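PDB 5DYN: putative peptidase from Bacteroides fragilis, which is a cysteine protease of the clostripain (C11) family that probably activates the B. fragilis toxin by cleavage. Local coordinates for residues W188-R193 / F202-D207. Sequence-based numbering, arbitrary orientation.
With NA (sodium ion), chain I.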
loop_
_atom_site.group_PDB
_atom_site.type_symbol
_atom_site.label_atom_id
_atom_site.label_comp_id
_atom_site.label_asym_id
_atom_site.label_seq_id
_atom_site.Cartn_x
_atom_site.Cartn_y
_atom_site.Cartn_z
ATOM N N TRP B 188 -13.479 0.967 -1.780
ATOM C CA TRP B 188 -13.191 -0.453 -1.633
ATOM C C TRP B 188 -13.974 -1.254 -2.659
ATOM O O TRP B 188 -15.194 -1.393 -2.561
ATOM C CB TRP B 188 -13.511 -0.936 -0.218
ATOM C CG TRP B 188 -13.424 -2.427 -0.040
ATOM C CD1 TRP B 188 -14.411 -3.255 0.411
ATOM C CD2 TRP B 188 -12.292 -3.266 -0.312
ATOM N NE1 TRP B 188 -13.965 -4.554 0.441
ATOM C CE2 TRP B 188 -12.668 -4.588 0.003
ATOM C CE3 TRP B 188 -10.997 -3.028 -0.788
ATOM C CZ2 TRP B 188 -11.798 -5.667 -0.143
ATOM C CZ3 TRP B 188 -10.135 -4.102 -0.932
ATOM C CH2 TRP B 188 -10.540 -5.404 -0.607
ATOM N N LYS B 189 -13.261 -1.764 -3.656
ATOM C CA LYS B 189 -13.867 -2.584 -4.692
ATOM C C LYS B 189 -13.043 -3.843 -4.899
ATOM O O LYS B 189 -11.810 -3.811 -4.835
ATOM C CB LYS B 189 -13.990 -1.804 -6.003
ATOM C CG LYS B 189 -14.992 -0.668 -5.955
ATOM C CD LYS B 189 -16.412 -1.193 -6.020
ATOM C CE LYS B 189 -16.693 -1.836 -7.369
ATOM N NZ LYS B 189 -18.118 -2.249 -7.507
ATOM N N SER B 190 -13.729 -4.952 -5.136
ATOM C CA SER B 190 -13.058 -6.220 -5.364
ATOM C C SER B 190 -13.862 -7.119 -6.281
ATOM O O SER B 190 -15.090 -7.141 -6.230
ATOM C CB SER B 190 -12.802 -6.942 -4.042
ATOM O OG SER B 190 -12.174 -8.195 -4.269
ATOM N N THR B 191 -13.158 -7.861 -7.126
ATOM C CA THR B 191 -13.770 -8.944 -7.869
ATOM C C THR B 191 -14.243 -9.992 -6.864
ATOM O O THR B 191 -13.748 -10.026 -5.736
ATOM C CB THR B 191 -12.782 -9.555 -8.883
ATOM O OG1 THR B 191 -11.570 -9.923 -8.214
ATOM C CG2 THR B 191 -12.465 -8.550 -9.978
ATOM N N PRO B 192 -15.220 -10.833 -7.254
ATOM C CA PRO B 192 -15.698 -11.888 -6.351
ATOM C C PRO B 192 -14.557 -12.698 -5.737
ATOM O O PRO B 192 -14.629 -13.090 -4.573
ATOM C CB PRO B 192 -16.561 -12.760 -7.265
ATOM C CG PRO B 192 -17.082 -11.807 -8.285
ATOM C CD PRO B 192 -15.987 -10.798 -8.514
ATOM N N ARG B 193 -13.509 -12.936 -6.518
ATOM C CA ARG B 193 -12.330 -13.621 -6.013
ATOM C C ARG B 193 -11.051 -12.909 -6.458
ATOM O O ARG B 193 -11.059 -12.130 -7.410
ATOM C CB ARG B 193 -12.320 -15.083 -6.471
ATOM C CG ARG B 193 -13.516 -15.888 -5.969
ATOM C CD ARG B 193 -13.212 -17.377 -5.864
ATOM N NE ARG B 193 -12.848 -17.956 -7.151
ATOM C CZ ARG B 193 -12.299 -19.158 -7.296
ATOM N NH1 ARG B 193 -12.048 -19.907 -6.231
ATOM N NH2 ARG B 193 -11.998 -19.608 -8.506
ATOM N N PHE B 202 -8.934 -17.288 -4.494
ATOM C CA PHE B 202 -9.615 -17.361 -3.209
ATOM C C PHE B 202 -10.750 -16.349 -3.158
ATOM O O PHE B 202 -10.682 -15.296 -3.793
ATOM C CB PHE B 202 -8.633 -17.129 -2.058
ATOM C CG PHE B 202 -8.090 -15.729 -1.987
ATOM C CD1 PHE B 202 -7.035 -15.336 -2.797
ATOM C CD2 PHE B 202 -8.617 -14.810 -1.090
ATOM C CE1 PHE B 202 -6.528 -14.049 -2.728
ATOM C CE2 PHE B 202 -8.114 -13.520 -1.013
ATOM C CZ PHE B 202 -7.067 -13.140 -1.833
ATOM N N THR B 203 -11.795 -16.673 -2.402
ATOM C CA THR B 203 -12.968 -15.811 -2.305
ATOM C C THR B 203 -12.712 -14.581 -1.433
ATOM O O THR B 203 -12.170 -14.681 -0.330
ATOM C CB THR B 203 -14.183 -16.583 -1.738
ATOM O OG1 THR B 203 -14.441 -17.737 -2.547
ATOM C CG2 THR B 203 -15.421 -15.699 -1.715
ATOM N N MET B 204 -13.098 -13.417 -1.945
ATOM C CA MET B 204 -13.093 -12.195 -1.159
ATOM C C MET B 204 -14.470 -11.989 -0.542
ATOM O O MET B 204 -15.425 -11.676 -1.253
ATOM C CB MET B 204 -12.713 -10.992 -2.024
ATOM C CG MET B 204 -12.746 -9.665 -1.283
ATOM S SD MET B 204 -11.435 -9.549 -0.054
ATOM C CE MET B 204 -9.989 -9.464 -1.107
ATOM N N ASN B 205 -14.569 -12.178 0.772
ATOM C CA ASN B 205 -15.840 -12.031 1.480
ATOM C C ASN B 205 -16.515 -10.696 1.190
ATOM O O ASN B 205 -15.866 -9.650 1.158
ATOM C CB ASN B 205 -15.634 -12.194 2.986
ATOM C CG ASN B 205 -15.258 -13.607 3.368
ATOM O OD1 ASN B 205 -15.162 -14.486 2.511
ATOM N ND2 ASN B 205 -15.032 -13.835 4.657
ATOM N N GLN B 206 -17.824 -10.749 0.974
ATOM C CA GLN B 206 -18.574 -9.586 0.520
ATOM C C GLN B 206 -18.724 -8.533 1.613
ATOM O O GLN B 206 -19.052 -7.383 1.323
ATOM C CB GLN B 206 -19.953 -10.016 0.009
ATOM C CG GLN B 206 -19.909 -10.899 -1.240
ATOM C CD GLN B 206 -19.251 -10.216 -2.433
ATOM O OE1 GLN B 206 -19.460 -9.026 -2.676
ATOM N NE2 GLN B 206 -18.446 -10.969 -3.178
ATOM N N ASP B 207 -18.480 -8.920 2.863
ATOM C CA ASP B 207 -18.606 -7.984 3.976
ATOM C C ASP B 207 -17.255 -7.426 4.425
ATOM O O ASP B 207 -17.179 -6.673 5.395
ATOM C CB ASP B 207 -19.320 -8.646 5.161
ATOM C CG ASP B 207 -18.651 -9.932 5.611
ATOM O OD1 ASP B 207 -17.541 -10.240 5.129
ATOM O OD2 ASP B 207 -19.237 -10.633 6.464
HETATM NA NA NA I . -15.712 -11.752 6.417
HETATM O O HOH W 1 -15.716 -6.824 -0.366
HETATM O O HOH W 2 -12.216 -20.079 -3.456
#
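With CG anti to the backbone N in both W188 and M204 (chi1 177° in the latter), the two side chains reach tip to tip across the open end of a beta hairpin formed by strands 185-196 and 200-203, at the margin of the mixed sheet of this clostripain-family domain. A bend at chi2 of M204 carries SD to the rim of the indole, 3.9 Å from W188 CZ2, and a second bend at chi3 turns CE toward W188 CH2 and S190 OG. Because SD lies 87° off the normal of the six-membered ring, this is an edge-on Met-aromatic contact. S190 CB lies 4.1 Å above one face of the indole, displaced toward its rim, while S190 OG lies against M204 CG at 3.4 Å and gives its hydrogen bond to T191 O along a lone pair. S110 of the neighbouring strand 110-115 touches W188, S190 and M204 alike.

The backbones are held together by M204 N donating to P192 O (3.1 Å, N-H...O angle 160°), in the carbonyl plane and on a lone pair. One residue further on, R193 and T203 form an antiparallel non-hydrogen-bonded pair whose side chains diverge. R193 CB and CG pack along F202 O, and the bend at chi3 precedes a guanidinium whose NE forms a salt bridge with D96. Beyond the pairing, D207 OD1 binds a sodium ion together with G144 O. A water accepts from W188 NE1 at 3.0 Å and donates to N205 O.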